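Local coordinates for protein putative decarboxylase involved in desferrioxamine biosynthesis (Erwinia amylovora, PDB 5O5C) that probably decarboxylates lysine with pyridoxal 5'-phosphate as cofactor, supplying a diamine for desferrioxamine siderophore biosynthesis, at residues 28-31 with 32-35; 35-38 with 39-43; 61-64 with 65-68; 448-451 with 452-456. All coordinates share one frame; numbering follows the deposited sequence.

In the fold
Along the chain the four contacts follow in series, and all are short-range turns or cappings of helices, away from the cofactor. Contacts 1 and 2 lie about 10 Å apart between centres, share Ser-35 and build the start and first turns of helix 34-53. Contact 3, about 32 Å from contact 2 between centres, begins helix 64-68, the next helix in the chain. These three touch the second subunit, so the N-terminal part of the chain helps to make the dimer. Contact 4 lies in the first part of helix 448-464 beside the four-stranded antiparallel sheet; its centre is about 23 Å from that of contact 3 and about 57 Å from that of contact 1.

Contact 1. Residues 28-31 with 32-35; sequences IFND and HQLS
Gln-33 reaches back along the chain and ties its side-chain amide to the backbone of Ile-28. NE2 of Gln-33 gives Ile-28 O a hydrogen bond of 2.9 Å that is nearly straight (164° at the hydrogen) and lies in both the carbonyl plane and the amide plane, so it fixes the rotation of the amide. The bend at chi2 folds the chain back, and its CB and CG also rest against Ile-28 O. Asn-30 OD1 comes within 3.0 Å of the same NE2, but at an angle too poor for a bond, with the two amide planes well turned from each other. From its backbone, Gln-33 N donates to Asn-30 O at 3.3 Å. Gln-33 holds the N-cap position of helix 34-53, and the chain enters that helix through a type I beta turn from Asp-31 to Leu-34, closed by a weak bond from Leu-34 N to Asp-31 O. Asp-31 and His-32 run side by side on the exposed side of the turn, carboxylate and imidazole planes 64° apart. With chi1 of 69°, the Asp-31 carboxylate swings toward the following residue, where OD1 accepts a weak, strongly bent bond from His-32 N. The buried Leu-34 sets its CG 3.4 Å from Asp-31 O, while its CD2 meets Phe-29 CZ at 4.1 Å. Beyond, Phe-29 stands edge-to-face with Trp-37, and the second subunit supplies Leu-119 against Phe-29 and Lys-53 against Leu-34.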
ATOM      1  N   ILE B  28      -2.388  20.083 -15.024  1.00 34.87           N
ATOM      2  CA  ILE B  28      -1.278  19.875 -14.079  1.00 36.50           C
ATOM      3  C   ILE B  28      -1.325  20.789 -12.854  1.00 35.98           C
ATOM      4  O   ILE B  28      -1.419  22.022 -12.961  1.00 34.51           O
ATOM      5  CB  ILE B  28       0.102  20.076 -14.760  1.00 39.28           C
ATOM      6  CG1 ILE B  28       0.294  19.121 -15.944  1.00 38.31           C
ATOM      7  CG2 ILE B  28       1.259  19.913 -13.766  1.00 42.32           C
ATOM      8  CD1 ILE B  28       0.590  17.685 -15.555  1.00 41.87           C
ATOM      9  N   PHE B  29      -1.188  20.181 -11.681  1.00 33.89           N
ATOM     10  CA  PHE B  29      -1.023  20.952 -10.477  1.00 33.00           C
ATOM     11  C   PHE B  29       0.305  21.702 -10.503  1.00 31.94           C
ATOM     12  O   PHE B  29       1.355  21.104 -10.621  1.00 36.17           O
ATOM     13  CB  PHE B  29      -1.098  20.085  -9.231  1.00 36.29           C
ATOM     14  CG  PHE B  29      -1.153  20.877  -7.947  1.00 31.94           C
ATOM     15  CD1 PHE B  29      -2.300  21.604  -7.611  1.00 32.43           C
ATOM     16  CD2 PHE B  29      -0.090  20.869  -7.071  1.00 37.55           C
ATOM     17  CE1 PHE B  29      -2.370  22.312  -6.423  1.00 37.58           C
ATOM     18  CE2 PHE B  29      -0.136  21.585  -5.876  1.00 39.56           C
ATOM     19  CZ  PHE B  29      -1.279  22.306  -5.543  1.00 40.65           C
ATOM     20  N   ASN B  30       0.215  23.022 -10.419  1.00 31.03           N
ATOM     21  CA  ASN B  30       1.374  23.902 -10.327  1.00 35.00           C
ATOM     22  C   ASN B  30       0.863  25.307 -10.009  1.00 35.33           C
ATOM     23  O   ASN B  30      -0.315  25.443  -9.646  1.00 25.33           O
ATOM     24  CB  ASN B  30       2.224  23.850 -11.590  1.00 37.89           C
ATOM     25  CG  ASN B  30       1.442  24.192 -12.839  1.00 35.27           C
ATOM     26  OD1 ASN B  30       0.451  24.921 -12.779  1.00 40.31           O
ATOM     27  ND2 ASN B  30       1.875  23.651 -13.972  1.00 30.32           N
ATOM     28  N   ASP B  31       1.731  26.325 -10.123  1.00 36.51           N
ATOM     29  CA  ASP B  31       1.397  27.698  -9.748  1.00 43.13           C
ATOM     30  C   ASP B  31       0.266  28.290 -10.622  1.00 46.22           C
ATOM     31  O   ASP B  31      -0.661  28.882 -10.093  1.00 54.83           O
ATOM     32  CB  ASP B  31       2.663  28.605  -9.687  1.00 47.33           C
ATOM     33  CG  ASP B  31       3.317  28.880 -11.076  1.00 49.66           C
ATOM     34  OD1 ASP B  31       2.853  28.382 -12.115  1.00 50.04           O
ATOM     35  OD2 ASP B  31       4.319  29.626 -11.126  1.00 61.49           O
ATOM     36  N   HIS B  32       0.310  28.042 -11.930  1.00 51.95           N
ATOM     37  CA  HIS B  32      -0.739  28.478 -12.885  1.00 52.63           C
ATOM     38  C   HIS B  32      -2.138  28.009 -12.491  1.00 48.50           C
ATOM     39  O   HIS B  32      -3.134  28.708 -12.731  1.00 55.02           O
ATOM     40  CB  HIS B  32      -0.488  27.925 -14.310  1.00 60.28           C
ATOM     41  CG  HIS B  32       0.831  28.309 -14.920  1.00 68.91           C
ATOM     42  ND1 HIS B  32       2.029  27.750 -14.523  1.00 75.53           N
ATOM     43  CD2 HIS B  32       1.131  29.142 -15.945  1.00 74.27           C
ATOM     44  CE1 HIS B  32       3.013  28.250 -15.251  1.00 76.87           C
ATOM     45  NE2 HIS B  32       2.495  29.094 -16.124  1.00 75.73           N
ATOM     46  N   GLN B  33      -2.206  26.809 -11.925  1.00 45.84           N
ATOM     47  CA  GLN B  33      -3.456  26.076 -11.721  1.00 41.98           C
ATOM     48  C   GLN B  33      -4.032  26.152 -10.313  1.00 35.66           C
ATOM     49  O   GLN B  33      -4.958  25.402  -9.999  1.00 31.25           O
ATOM     50  CB  GLN B  33      -3.262  24.603 -12.102  1.00 43.13           C
ATOM     51  CG  GLN B  33      -3.776  24.233 -13.469  1.00 48.19           C
ATOM     52  CD  GLN B  33      -2.908  24.813 -14.564  1.00 49.90           C
ATOM     53  OE1 GLN B  33      -3.284  25.798 -15.202  1.00 48.91           O
ATOM     54  NE2 GLN B  33      -1.730  24.217 -14.771  1.00 42.46           N
ATOM     55  N   LEU B  34      -3.511  27.048  -9.473  1.00 34.42           N
ATOM     56  CA  LEU B  34      -3.890  27.088  -8.059  1.00 32.41           C
ATOM     57  C   LEU B  34      -5.372  27.502  -7.884  1.00 33.04           C
ATOM     58  O   LEU B  34      -6.057  27.007  -7.008  1.00 26.84           O
ATOM     59  CB  LEU B  34      -2.961  28.025  -7.281  1.00 30.79           C
ATOM     60  CG  LEU B  34      -1.535  27.554  -7.032  1.00 30.20           C
ATOM     61  CD1 LEU B  34      -0.637  28.681  -6.541  1.00 32.72           C
ATOM     62  CD2 LEU B  34      -1.499  26.394  -6.046  1.00 29.46           C
ATOM     63  N   SER B  35      -5.856  28.381  -8.756  1.00 31.35           N
ATOM     64  CA  SER B  35      -7.228  28.858  -8.679  1.00 34.65           C
ATOM     65  C   SER B  35      -8.200  27.800  -9.196  1.00 33.81           C
ATOM     66  O   SER B  35      -9.260  27.617  -8.611  1.00 25.86           O
ATOM     67  CB  SER B  35      -7.377  30.176  -9.444  1.00 37.21           C
ATOM     68  OG  SER B  35      -7.214  29.950 -10.819  1.00 38.59           O
TER

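Contact 2. Residues 35-38 with 39-43; sequences SAWA and RQTEQ
Residues 35-38 and 39-43 form successive turns of one alpha helix, joined by i to i+4 bonds from Arg-39 N to Ser-35 O, Gln-40 N to Ala-36 O, Thr-41 N to Trp-37 O and Glu-42 N to Ala-38 O. Both branches of Thr-41 make contacts. Its chi1 of 59° turns OG1 back along the helix to Ala-38 O, a short hydrogen bond of 2.5 Å. That oxygen thus accepts from two donors, Thr-41 OG1 and Glu-42 N, which arrive from the same face of its plane. The methyl CG2 lies over one face of the Trp-37 indole, 3.9 Å from the five-membered-ring centroid, in a CH-pi contact; CG2 is also only 3.0 Å from Trp-37 O. At the edge of the same indole, near its plane, sits Gln-40 NE2, whose hydrogen bond goes to Leu-116 O of the second subunit. The extended Arg-39 chain instead runs along the exposed side, its CG 3.5 Å from Ser-35 O. Leu-45 of the second subunit packs on Ala-38 and Thr-41, and Met-48 of that subunit on Trp-37; within the chain, Gln-40 touches Asn-83 of helix 83-95.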
ATOM      1  N   SER B  35      -5.856  28.381  -8.756  1.00 31.35           N
ATOM      2  CA  SER B  35      -7.228  28.858  -8.679  1.00 34.65           C
ATOM      3  C   SER B  35      -8.200  27.800  -9.196  1.00 33.81           C
ATOM      4  O   SER B  35      -9.260  27.617  -8.611  1.00 25.86           O
ATOM      5  CB  SER B  35      -7.377  30.176  -9.444  1.00 37.21           C
ATOM      6  OG  SER B  35      -7.214  29.950 -10.819  1.00 38.59           O
ATOM      7  N   ALA B  36      -7.820  27.094 -10.277  1.00 33.30           N
ATOM      8  CA  ALA B  36      -8.600  25.956 -10.745  1.00 33.37           C
ATOM      9  C   ALA B  36      -8.628  24.823  -9.666  1.00 31.52           C
ATOM     10  O   ALA B  36      -9.601  24.180  -9.491  1.00 22.53           O
ATOM     11  CB  ALA B  36      -8.070  25.450 -12.066  1.00 33.88           C
ATOM     12  N   TRP B  37      -7.558  24.650  -8.910  1.00 32.47           N
ATOM     13  CA  TRP B  37      -7.573  23.699  -7.821  1.00 31.87           C
ATOM     14  C   TRP B  37      -8.611  24.100  -6.772  1.00 31.89           C
ATOM     15  O   TRP B  37      -9.410  23.240  -6.356  1.00 27.12           O
ATOM     16  CB  TRP B  37      -6.179  23.576  -7.206  1.00 35.33           C
ATOM     17  CG  TRP B  37      -6.093  22.743  -6.005  1.00 39.53           C
ATOM     18  CD1 TRP B  37      -6.574  21.477  -5.851  1.00 43.76           C
ATOM     19  CD2 TRP B  37      -5.476  23.092  -4.766  1.00 41.67           C
ATOM     20  NE1 TRP B  37      -6.286  21.011  -4.593  1.00 43.62           N
ATOM     21  CE2 TRP B  37      -5.623  21.990  -3.902  1.00 39.65           C
ATOM     22  CE3 TRP B  37      -4.826  24.234  -4.299  1.00 41.71           C
ATOM     23  CZ2 TRP B  37      -5.120  21.983  -2.629  1.00 41.38           C
ATOM     24  CZ3 TRP B  37      -4.334  24.234  -3.035  1.00 44.59           C
ATOM     25  CH2 TRP B  37      -4.485  23.116  -2.199  1.00 46.01           C
ATOM     26  N   ALA B  38      -8.602  25.374  -6.335  1.00 29.52           N
ATOM     27  CA  ALA B  38      -9.426  25.758  -5.174  1.00 31.13           C
ATOM     28  C   ALA B  38     -10.924  25.759  -5.493  1.00 32.73           C
ATOM     29  O   ALA B  38     -11.746  25.476  -4.602  1.00 27.21           O
ATOM     30  CB  ALA B  38      -9.004  27.087  -4.578  1.00 33.36           C
ATOM     31  N   ARG B  39     -11.270  26.065  -6.752  1.00 35.95           N
ATOM     32  CA  ARG B  39     -12.677  26.052  -7.193  1.00 36.77           C
ATOM     33  C   ARG B  39     -13.204  24.626  -7.322  1.00 34.86           C
ATOM     34  O   ARG B  39     -14.360  24.347  -6.974  1.00 25.59           O
ATOM     35  CB  ARG B  39     -12.865  26.838  -8.502  1.00 38.50           C
ATOM     36  CG  ARG B  39     -12.676  28.340  -8.267  1.00 45.83           C
ATOM     37  CD  ARG B  39     -13.128  29.210  -9.432  1.00 48.73           C
ATOM     38  NE  ARG B  39     -12.784  30.617  -9.181  1.00 54.00           N
ATOM     39  CZ  ARG B  39     -11.857  31.348  -9.829  1.00 59.43           C
ATOM     40  NH1 ARG B  39     -11.130  30.857 -10.845  1.00 61.85           N
ATOM     41  NH2 ARG B  39     -11.665  32.620  -9.465  1.00 56.23           N
ATOM     42  N   GLN B  40     -12.345  23.731  -7.818  1.00 34.56           N
ATOM     43  CA  GLN B  40     -12.695  22.300  -7.851  1.00 34.27           C
ATOM     44  C   GLN B  40     -12.878  21.813  -6.413  1.00 31.86           C
ATOM     45  O   GLN B  40     -13.743  21.009  -6.134  1.00 32.47           O
ATOM     46  CB  GLN B  40     -11.678  21.468  -8.676  1.00 33.67           C
ATOM     47  CG  GLN B  40     -10.748  20.540  -7.922  1.00 38.55           C
ATOM     48  CD  GLN B  40      -9.775  19.779  -8.798  1.00 36.95           C
ATOM     49  OE1 GLN B  40      -9.558  20.108  -9.940  1.00 43.51           O
ATOM     50  NE2 GLN B  40      -9.135  18.793  -8.224  1.00 39.43           N
ATOM     51  N   THR B  41     -12.073  22.314  -5.494  1.00 33.53           N
ATOM     52  CA  THR B  41     -12.179  21.849  -4.097  1.00 33.61           C
ATOM     53  C   THR B  41     -13.448  22.421  -3.492  1.00 30.63           C
ATOM     54  O   THR B  41     -14.146  21.726  -2.763  1.00 30.79           O
ATOM     55  CB  THR B  41     -10.928  22.184  -3.287  1.00 34.11           C
ATOM     56  OG1 THR B  41     -10.734  23.592  -3.304  1.00 44.21           O
ATOM     57  CG2 THR B  41      -9.729  21.547  -3.875  1.00 28.21           C
ATOM     58  N   GLU B  42     -13.802  23.648  -3.880  1.00 28.93           N
ATOM     59  CA  GLU B  42     -15.063  24.249  -3.495  1.00 31.77           C
ATOM     60  C   GLU B  42     -16.282  23.481  -3.997  1.00 32.89           C
ATOM     61  O   GLU B  42     -17.204  23.267  -3.218  1.00 31.32           O
ATOM     62  CB  GLU B  42     -15.118  25.749  -3.890  1.00 33.69           C
ATOM     63  CG  GLU B  42     -14.279  26.552  -2.891  1.00 34.84           C
ATOM     64  CD  GLU B  42     -13.846  27.903  -3.377  1.00 37.20           C
ATOM     65  OE1 GLU B  42     -14.271  28.327  -4.463  1.00 38.02           O
ATOM     66  OE2 GLU B  42     -13.075  28.564  -2.646  1.00 48.77           O
ATOM     67  N   GLN B  43     -16.253  23.018  -5.247  1.00 32.19           N
ATOM     68  CA  GLN B  43     -17.329  22.183  -5.772  1.00 32.34           C
ATOM     69  C   GLN B  43     -17.511  20.877  -4.977  1.00 31.82           C
ATOM     70  O   GLN B  43     -18.633  20.515  -4.663  1.00 26.43           O
ATOM     71  CB  GLN B  43     -17.106  21.835  -7.245  1.00 32.16           C
ATOM     72  CG  GLN B  43     -17.217  22.989  -8.238  1.00 36.33           C
ATOM     73  CD  GLN B  43     -16.862  22.562  -9.672  1.00 41.31           C
ATOM     74  OE1 GLN B  43     -17.571  22.910 -10.624  1.00 43.62           O
ATOM     75  NE2 GLN B  43     -15.771  21.806  -9.828  1.00 36.00           N
TER

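Contact 3. Residues 61-64 with 65-68; sequences GILP and HELA
Glu-66 folds its side chain back over the start of its own helix, toward Ile-62 and Leu-63. Its CB touches both Leu-63 O, at 3.4 Å, and Ile-62 CG2, at 3.6 Å. With CG beside the backbone N (chi1 -66°) and the chain extended beyond it, the carboxylate is carried up to the backbone ahead of the first turn. There CD lies 3.9 Å from Leu-63 CB, and OE1 accepts the Leu-63 N-H in a nearly straight hydrogen bond (2.9 Å, 168°), the donor standing well above the carboxylate plane. OE1 also touches the apolar flank of Ile-62, its CA and CG2. The other oxygen, OE2, passes Leu-63 CD1 and pairs with Arg-463 in a salt bridge. Arg-463 also bonds Gly-61 O, and so links the loop to the carboxylate; its charge would tend to keep the carboxylate ionised. His-65 turns alongside Leu-63, whose CB lies over one face of the imidazole, offset toward the rim, and Leu-63 CD1 comes within 3.6 Å of His-65 NE2. Leu-63 O accepts from Leu-67 N, and Pro-64 O from Ala-68 N, as the short helix closes its turn. Pro-64 and Leu-67 meanwhile face Pro-370 and Leu-143 of the second subunit. Leu-63 is the N-cap, with proline next and glutamate three residues on: the Glu-66 to Leu-63 N bond is one half of a capping box, and the packing of Ile-62 CG2 on Leu-67 CB (4.3 Å) resembles a hydrophobic staple.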
ATOM      1  N   GLY B  61     -29.029  -0.625   0.335  1.00 28.03           N
ATOM      2  CA  GLY B  61     -29.531  -1.960   0.043  1.00 25.56           C
ATOM      3  C   GLY B  61     -29.281  -2.500  -1.354  1.00 24.99           C
ATOM      4  O   GLY B  61     -29.474  -3.679  -1.595  1.00 22.64           O
ATOM      5  N   ILE B  62     -28.855  -1.661  -2.286  1.00 27.56           N
ATOM      6  CA  ILE B  62     -28.738  -2.094  -3.674  1.00 30.78           C
ATOM      7  C   ILE B  62     -27.833  -3.350  -3.751  1.00 26.66           C
ATOM      8  O   ILE B  62     -26.916  -3.545  -2.923  1.00 31.26           O
ATOM      9  CB  ILE B  62     -28.330  -0.911  -4.604  1.00 34.88           C
ATOM     10  CG1 ILE B  62     -29.326   0.276  -4.486  1.00 40.76           C
ATOM     11  CG2 ILE B  62     -28.189  -1.314  -6.064  1.00 35.52           C
ATOM     12  CD1 ILE B  62     -30.836   0.020  -4.595  1.00 40.85           C
ATOM     13  N   LEU B  63     -28.147  -4.245  -4.687  1.00 24.53           N
ATOM     14  CA  LEU B  63     -27.342  -5.466  -4.909  1.00 25.04           C
ATOM     15  C   LEU B  63     -26.265  -5.222  -6.001  1.00 25.31           C
ATOM     16  O   LEU B  63     -26.467  -4.394  -6.856  1.00 25.18           O
ATOM     17  CB  LEU B  63     -28.214  -6.646  -5.278  1.00 25.21           C
ATOM     18  CG  LEU B  63     -29.159  -7.211  -4.199  1.00 25.78           C
ATOM     19  CD1 LEU B  63     -30.150  -8.173  -4.840  1.00 29.58           C
ATOM     20  CD2 LEU B  63     -28.468  -7.893  -3.047  1.00 24.17           C
ATOM     21  N   PRO B  64     -25.124  -5.944  -5.961  1.00 25.59           N
ATOM     22  CA  PRO B  64     -24.058  -5.783  -6.970  1.00 27.81           C
ATOM     23  C   PRO B  64     -24.551  -5.879  -8.421  1.00 27.51           C
ATOM     24  O   PRO B  64     -24.197  -5.040  -9.257  1.00 27.89           O
ATOM     25  CB  PRO B  64     -23.065  -6.901  -6.640  1.00 27.09           C
ATOM     26  CG  PRO B  64     -23.356  -7.317  -5.238  1.00 28.40           C
ATOM     27  CD  PRO B  64     -24.708  -6.798  -4.838  1.00 29.03           C
ATOM     28  N   HIS B  65     -25.375  -6.872  -8.715  1.00 32.15           N
ATOM     29  CA  HIS B  65     -25.990  -6.953 -10.044  1.00 38.64           C
ATOM     30  C   HIS B  65     -26.860  -5.723 -10.357  1.00 33.42           C
ATOM     31  O   HIS B  65     -26.772  -5.227 -11.455  1.00 34.84           O
ATOM     32  CB  HIS B  65     -26.665  -8.314 -10.349  1.00 46.94           C
ATOM     33  CG  HIS B  65     -27.885  -8.606  -9.548  1.00 53.17           C
ATOM     34  ND1 HIS B  65     -29.110  -8.023  -9.810  1.00 59.91           N
ATOM     35  CD2 HIS B  65     -28.088  -9.469  -8.522  1.00 61.80           C
ATOM     36  CE1 HIS B  65     -30.003  -8.480  -8.951  1.00 62.73           C
ATOM     37  NE2 HIS B  65     -29.408  -9.355  -8.156  1.00 67.35           N
ATOM     38  N   GLU B  66     -27.610  -5.175  -9.393  1.00 31.43           N
ATOM     39  CA  GLU B  66     -28.423  -3.972  -9.686  1.00 30.04           C
ATOM     40  C   GLU B  66     -27.498  -2.797 -10.050  1.00 28.94           C
ATOM     41  O   GLU B  66     -27.727  -2.108 -11.037  1.00 29.20           O
ATOM     42  CB  GLU B  66     -29.359  -3.610  -8.535  1.00 30.03           C
ATOM     43  CG  GLU B  66     -30.463  -4.639  -8.257  1.00 30.14           C
ATOM     44  CD  GLU B  66     -31.128  -4.511  -6.866  1.00 28.27           C
ATOM     45  OE1 GLU B  66     -30.674  -3.763  -5.998  1.00 26.54           O
ATOM     46  OE2 GLU B  66     -32.131  -5.197  -6.618  1.00 26.80           O
ATOM     47  N   LEU B  67     -26.417  -2.611  -9.301  1.00 27.44           N
ATOM     48  CA  LEU B  67     -25.521  -1.503  -9.582  1.00 26.63           C
ATOM     49  C   LEU B  67     -24.748  -1.705 -10.888  1.00 25.00           C
ATOM     50  O   LEU B  67     -24.574  -0.731 -11.630  1.00 21.94           O
ATOM     51  CB  LEU B  67     -24.585  -1.213  -8.410  1.00 27.63           C
ATOM     52  CG  LEU B  67     -23.730   0.039  -8.531  1.00 28.56           C
ATOM     53  CD1 LEU B  67     -24.508   1.302  -8.857  1.00 32.68           C
ATOM     54  CD2 LEU B  67     -22.951   0.222  -7.242  1.00 28.20           C
ATOM     55  N   ALA B  68     -24.333  -2.936 -11.184  1.00 24.41           N
ATOM     56  CA  ALA B  68     -23.562  -3.232 -12.406  1.00 29.51           C
ATOM     57  C   ALA B  68     -24.337  -2.822 -13.662  1.00 30.86           C
ATOM     58  O   ALA B  68     -23.722  -2.461 -14.656  1.00 28.54           O
ATOM     59  CB  ALA B  68     -23.147  -4.690 -12.486  1.00 32.29           C
TER

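Contact 4. Residues 448-451 with 452-456; sequences ALTD and EINTN
Thr-450 O is gripped twice by Asn-454, by its backbone N-H at 3.1 Å and by its side-chain ND2 at 2.7 Å, the two donors arriving from opposite faces of the carbonyl plane. The side-chain bond is close to straight, 163° at the hydrogen, and lies near the amide plane. CG of Asn-454 stands beside its own backbone N (chi1 -76°), which lets the amide lean back one turn, alongside the Thr-450 side chain; ND2 lies 3.5 Å from Thr-450 CG2. The other end of the amide, OD1, accepts from Tyr-439 N, so this buried group is held at both ends and its rotation is fixed. Ile-453 sets its CG2 3.3 Å from Thr-450 O, while its backbone N bonds Leu-449 O. At the next residue after Asn-454, Thr-455 N donates to Asp-451 O at 3.1 Å and its CG2 rests on the same oxygen. Asp-451 OD1 accepts a hydrogen bond from Gln-478 N. Glu-452, on the exposed side, extends toward Ala-448 with OE2 2.8 Å from Ala-448 O, two acceptors whose closeness is doubtful as modelled. This helix lies against the four-stranded antiparallel sheet, with Asn-454 and Asp-451 pinned to strands 434-439 and 477-483 and Ile-453 also touching helix 491-510, the helix-on-sheet build of the small C-terminal domain of fold-type I pyridoxal phosphate enzymes.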
ATOM      1  N   ALA B 448     -28.208 -26.429  11.220  1.00 38.34           N
ATOM      2  CA  ALA B 448     -28.235 -25.968   9.819  1.00 41.12           C
ATOM      3  C   ALA B 448     -29.444 -25.091   9.522  1.00 39.19           C
ATOM      4  O   ALA B 448     -29.421 -24.409   8.516  1.00 43.78           O
ATOM      5  CB  ALA B 448     -28.194 -27.123   8.825  1.00 41.10           C
ATOM      6  N   LEU B 449     -30.485 -25.116  10.374  1.00 33.78           N
ATOM      7  CA  LEU B 449     -31.596 -24.167  10.268  1.00 34.38           C
ATOM      8  C   LEU B 449     -31.285 -22.824  10.940  1.00 31.19           C
ATOM      9  O   LEU B 449     -31.550 -21.769  10.391  1.00 28.20           O
ATOM     10  CB  LEU B 449     -32.887 -24.761  10.840  1.00 38.25           C
ATOM     11  CG  LEU B 449     -34.141 -23.894  10.740  1.00 37.74           C
ATOM     12  CD1 LEU B 449     -34.409 -23.497   9.297  1.00 43.08           C
ATOM     13  CD2 LEU B 449     -35.328 -24.611  11.342  1.00 39.06           C
ATOM     14  N   THR B 450     -30.741 -22.869  12.142  1.00 34.13           N
ATOM     15  CA  THR B 450     -30.300 -21.647  12.822  1.00 32.34           C
ATOM     16  C   THR B 450     -29.218 -20.923  11.994  1.00 34.37           C
ATOM     17  O   THR B 450     -29.136 -19.692  12.020  1.00 29.45           O
ATOM     18  CB  THR B 450     -29.814 -21.986  14.213  1.00 33.49           C
ATOM     19  OG1 THR B 450     -30.843 -22.747  14.865  1.00 37.87           O
ATOM     20  CG2 THR B 450     -29.480 -20.736  15.022  1.00 33.75           C
ATOM     21  N   ASP B 451     -28.420 -21.680  11.242  1.00 30.07           N
ATOM     22  CA  ASP B 451     -27.458 -21.079  10.313  1.00 33.89           C
ATOM     23  C   ASP B 451     -28.104 -20.302   9.178  1.00 30.79           C
ATOM     24  O   ASP B 451     -27.705 -19.201   8.913  1.00 30.26           O
ATOM     25  CB  ASP B 451     -26.484 -22.122   9.749  1.00 31.66           C
ATOM     26  CG  ASP B 451     -25.531 -22.634  10.801  1.00 36.23           C
ATOM     27  OD1 ASP B 451     -25.229 -21.849  11.730  1.00 37.54           O
ATOM     28  OD2 ASP B 451     -25.104 -23.809  10.725  1.00 38.67           O
ATOM     29  N   GLU B 452     -29.077 -20.905   8.518  1.00 34.48           N
ATOM     30  CA  GLU B 452     -29.860 -20.253   7.498  1.00 36.02           C
ATOM     31  C   GLU B 452     -30.528 -19.011   8.060  1.00 34.65           C
ATOM     32  O   GLU B 452     -30.484 -17.943   7.465  1.00 27.94           O
ATOM     33  CB  GLU B 452     -30.895 -21.204   6.928  1.00 44.06           C
ATOM     34  CG  GLU B 452     -30.284 -22.256   5.999  1.00 57.20           C
ATOM     35  CD  GLU B 452     -31.189 -23.464   5.786  1.00 63.78           C
ATOM     36  OE1 GLU B 452     -32.342 -23.260   5.336  1.00 74.49           O
ATOM     37  OE2 GLU B 452     -30.745 -24.609   6.062  1.00 66.42           O
ATOM     38  N   ILE B 453     -31.114 -19.141   9.243  1.00 35.49           N
ATOM     39  CA  ILE B 453     -31.917 -18.071   9.748  1.00 34.71           C
ATOM     40  C   ILE B 453     -30.985 -16.861  10.026  1.00 32.77           C
ATOM     41  O   ILE B 453     -31.337 -15.778   9.687  1.00 24.21           O
ATOM     42  CB  ILE B 453     -32.828 -18.529  10.939  1.00 41.78           C
ATOM     43  CG1 ILE B 453     -34.126 -17.725  10.939  1.00 45.48           C
ATOM     44  CG2 ILE B 453     -32.126 -18.442  12.276  1.00 42.29           C
ATOM     45  CD1 ILE B 453     -34.961 -17.821  12.208  1.00 47.19           C
ATOM     46  N   ASN B 454     -29.779 -17.054  10.564  1.00 32.14           N
ATOM     47  CA  ASN B 454     -28.913 -15.893  10.888  1.00 29.31           C
ATOM     48  C   ASN B 454     -28.234 -15.274   9.665  1.00 28.57           C
ATOM     49  O   ASN B 454     -28.116 -14.041   9.581  1.00 27.72           O
ATOM     50  CB  ASN B 454     -27.880 -16.283  11.939  1.00 30.69           C
ATOM     51  CG  ASN B 454     -28.481 -16.384  13.324  1.00 29.96           C
ATOM     52  OD1 ASN B 454     -28.574 -15.402  14.020  1.00 30.93           O
ATOM     53  ND2 ASN B 454     -28.890 -17.573  13.717  1.00 30.88           N
ATOM     54  N   THR B 455     -27.802 -16.113   8.727  1.00 30.49           N
ATOM     55  CA  THR B 455     -27.305 -15.626   7.441  1.00 33.08           C
ATOM     56  C   THR B 455     -28.376 -14.888   6.669  1.00 31.71           C
ATOM     57  O   THR B 455     -28.037 -13.932   6.010  1.00 31.14           O
ATOM     58  CB  THR B 455     -26.668 -16.709   6.531  1.00 40.55           C
ATOM     59  OG1 THR B 455     -26.196 -16.079   5.338  1.00 43.06           O
ATOM     60  CG2 THR B 455     -27.638 -17.815   6.112  1.00 42.62           C
ATOM     61  N   ASN B 456     -29.652 -15.297   6.754  1.00 26.50           N
ATOM     62  CA  ASN B 456     -30.703 -14.487   6.150  1.00 28.86           C
ATOM     63  C   ASN B 456     -31.015 -13.216   6.899  1.00 27.15           C
ATOM     64  O   ASN B 456     -31.369 -12.268   6.268  1.00 26.40           O
ATOM     65  CB  ASN B 456     -31.965 -15.290   5.873  1.00 33.11           C
ATOM     66  CG  ASN B 456     -31.729 -16.337   4.798  1.00 34.87           C
ATOM     67  OD1 ASN B 456     -31.274 -16.018   3.703  1.00 34.82           O
ATOM     68  ND2 ASN B 456     -31.950 -17.586   5.137  1.00 37.06           N
TER